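Local coordinates for protein predicted phosphatase, HAD family (Clostridium acetobutylicum, PDB 3MC1) that is predicted to be a phosphatase of the haloacid dehalogenase family, with a sodium ion bound in its metal site, at residues Ser97-Phe103 with His211-Leu215. Sequence-based numbering, arbitrary orientation.
Sequences SLKDYGF and HKKIL
Ser-97 and His-211 form the hydrogen bond that joins helix 91-101 to helix 207-215: OG of Ser-97 lies 2.7 Å from NE2 of His-211, at the edge of the imidazole and near its plane, and either group could be the donor. With chi1 at -180° for Ser-97 and -172° for His-211, both groups leave their helices opposite the backbone N, which lets hydroxyl and imidazole meet across a gap where the axes of 97-101 and 211-215 come within 11.8 Å.

One turn further on, the contact becomes apolar. CD2 of Leu-215 sits over the centre of the Tyr-101 ring, 3.7 Å from the centroid and close to the ring normal, a CH-pi contact, while CD1 reaches the phenol end, 3.8 Å from OH of Tyr-101. The same CD2 methyl meets Phe-103 differently, at the ring edge and 4.0 Å from CE2, so it is wedged between the face of one aromatic ring and the edge of another. On the buried side, the CD1 methyls of Leu-98 and Ile-214 touch at 3.7 Å, their side chains crossing at about a right angle, and CG2 of Ile-214 lies 3.9 Å from CZ of Phe-103.

Helix 91-101 ends in a Schellman motif: Gly-102 has positive phi, N of Phe-103 bonds to O of Leu-98, and N of Gly-102 makes a weak bond to O of Lys-99; the chain then enters strand 104-109. Tyr-4 meets the Phe-103 ring and bonds through its hydroxyl to O of Ile-214, while Leu-98 rests on Phe-9 and Ile-214 on Ile-183. Segments 97-101 and 211-215, nearly parallel with a crossing angle of -20°, thus pack beside each other on one face of the parallel sheet, as in the three-layered alpha/beta Rossmann-like core of HAD hydrolases.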
loop_
_atom_site.group_PDB
_atom_site.type_symbol
_atom_site.label_atom_id
_atom_site.label_comp_id
_atom_site.label_asym_id
_atom_site.label_seq_id
_atom_site.Cartn_x
_atom_site.Cartn_y
_atom_site.Cartn_z
ATOM N N SER A 97 17.600 7.347 -6.500
ATOM C CA SER A 97 18.567 7.815 -5.505
ATOM C C SER A 97 18.871 6.746 -4.452
ATOM O O SER A 97 20.033 6.510 -4.113
ATOM C CB SER A 97 18.046 9.082 -4.821
ATOM O OG SER A 97 18.972 9.563 -3.851
ATOM N N LEU A 98 17.832 6.088 -3.945
ATOM C CA LEU A 98 18.031 5.063 -2.926
ATOM C C LEU A 98 18.841 3.867 -3.417
ATOM O O LEU A 98 19.712 3.379 -2.701
ATOM C CB LEU A 98 16.680 4.584 -2.370
ATOM C CG LEU A 98 15.797 5.623 -1.673
ATOM C CD1 LEU A 98 14.542 4.932 -1.135
ATOM C CD2 LEU A 98 16.571 6.302 -0.542
ATOM N N LYS A 99 18.566 3.380 -4.623
ATOM C CA LYS A 99 19.326 2.243 -5.131
ATOM C C LYS A 99 20.775 2.649 -5.374
ATOM O O LYS A 99 21.681 1.824 -5.295
ATOM C CB LYS A 99 18.724 1.690 -6.430
ATOM C CG LYS A 99 17.492 0.828 -6.228
ATOM C CD LYS A 99 17.275 -0.125 -7.403
ATOM C CE LYS A 99 18.320 -1.237 -7.426
ATOM N NZ LYS A 99 18.139 -2.187 -8.575
ATOM N N ASP A 100 20.995 3.924 -5.665
ATOM C CA ASP A 100 22.352 4.390 -5.901
ATOM C C ASP A 100 23.101 4.267 -4.578
ATOM O O ASP A 100 24.237 3.791 -4.540
ATOM C CB ASP A 100 22.359 5.844 -6.371
ATOM C CG ASP A 100 23.570 6.165 -7.231
ATOM O OD1 ASP A 100 24.704 5.827 -6.821
ATOM O OD2 ASP A 100 23.387 6.756 -8.316
ATOM N N TYR A 101 22.445 4.693 -3.499
ATOM C CA TYR A 101 23.022 4.619 -2.162
ATOM C C TYR A 101 23.327 3.171 -1.791
ATOM O O TYR A 101 24.149 2.909 -0.917
ATOM C CB TYR A 101 22.067 5.214 -1.124
ATOM C CG TYR A 101 22.313 6.672 -0.810
ATOM C CD1 TYR A 101 21.752 7.685 -1.588
ATOM C CD2 TYR A 101 23.136 7.040 0.259
ATOM C CE1 TYR A 101 22.003 9.029 -1.313
ATOM C CE2 TYR A 101 23.395 8.380 0.540
ATOM C CZ TYR A 101 22.828 9.369 -0.250
ATOM O OH TYR A 101 23.107 10.691 0.015
ATOM N N GLY A 102 22.662 2.231 -2.451
ATOM C CA GLY A 102 22.905 0.831 -2.163
ATOM C C GLY A 102 21.759 0.125 -1.459
ATOM O O GLY A 102 21.858 -1.064 -1.163
ATOM N N PHE A 103 20.683 0.855 -1.173
ATOM C CA PHE A 103 19.511 0.279 -0.517
ATOM C C PHE A 103 18.856 -0.789 -1.399
ATOM O O PHE A 103 18.883 -0.695 -2.627
ATOM C CB PHE A 103 18.463 1.367 -0.244
ATOM C CG PHE A 103 18.781 2.263 0.920
ATOM C CD1 PHE A 103 18.776 1.764 2.218
ATOM C CD2 PHE A 103 19.046 3.617 0.720
ATOM C CE1 PHE A 103 19.028 2.601 3.304
ATOM C CE2 PHE A 103 19.302 4.468 1.797
ATOM C CZ PHE A 103 19.292 3.958 3.099
ATOM N N HIS A 211 12.751 11.149 1.572
ATOM C CA HIS A 211 14.113 10.862 1.146
ATOM C C HIS A 211 15.095 11.177 2.272
ATOM O O HIS A 211 15.898 10.330 2.661
ATOM C CB HIS A 211 14.456 11.694 -0.094
ATOM C CG HIS A 211 15.769 11.339 -0.723
ATOM N ND1 HIS A 211 16.965 11.392 -0.036
ATOM C CD2 HIS A 211 16.074 10.916 -1.971
ATOM C CE1 HIS A 211 17.947 11.014 -0.834
ATOM N NE2 HIS A 211 17.433 10.719 -2.015
ATOM N N LYS A 212 15.012 12.396 2.799
ATOM C CA LYS A 212 15.895 12.853 3.874
ATOM C C LYS A 212 15.832 11.952 5.096
ATOM O O LYS A 212 16.863 11.568 5.651
ATOM C CB LYS A 212 15.519 14.273 4.299
ATOM C CG LYS A 212 15.591 15.316 3.195
ATOM C CD LYS A 212 15.219 16.691 3.742
ATOM C CE LYS A 212 15.291 17.771 2.672
ATOM N NZ LYS A 212 16.661 17.923 2.125
ATOM N N LYS A 213 14.611 11.613 5.504
ATOM C CA LYS A 213 14.380 10.773 6.675
ATOM C C LYS A 213 14.948 9.368 6.533
ATOM O O LYS A 213 15.475 8.811 7.495
ATOM C CB LYS A 213 12.881 10.679 6.964
ATOM C CG LYS A 213 12.558 10.163 8.352
ATOM C CD LYS A 213 13.007 11.170 9.403
ATOM C CE LYS A 213 12.380 10.899 10.763
ATOM N NZ LYS A 213 12.754 11.957 11.741
ATOM N N ILE A 214 14.822 8.785 5.347
ATOM C CA ILE A 214 15.341 7.442 5.130
ATOM C C ILE A 214 16.841 7.436 5.386
ATOM O O ILE A 214 17.377 6.524 6.015
ATOM C CB ILE A 214 15.074 6.952 3.690
ATOM C CG1 ILE A 214 13.573 6.721 3.492
ATOM C CG2 ILE A 214 15.842 5.656 3.422
ATOM C CD1 ILE A 214 13.205 6.282 2.083
ATOM N N LEU A 215 17.514 8.467 4.897
ATOM C CA LEU A 215 18.951 8.576 5.068
ATOM C C LEU A 215 19.360 8.802 6.522
ATOM O O LEU A 215 20.082 7.986 7.097
ATOM C CB LEU A 215 19.497 9.705 4.187
ATOM C CG LEU A 215 19.379 9.511 2.669
ATOM C CD1 LEU A 215 19.868 10.767 1.952
ATOM C CD2 LEU A 215 20.190 8.298 2.234
#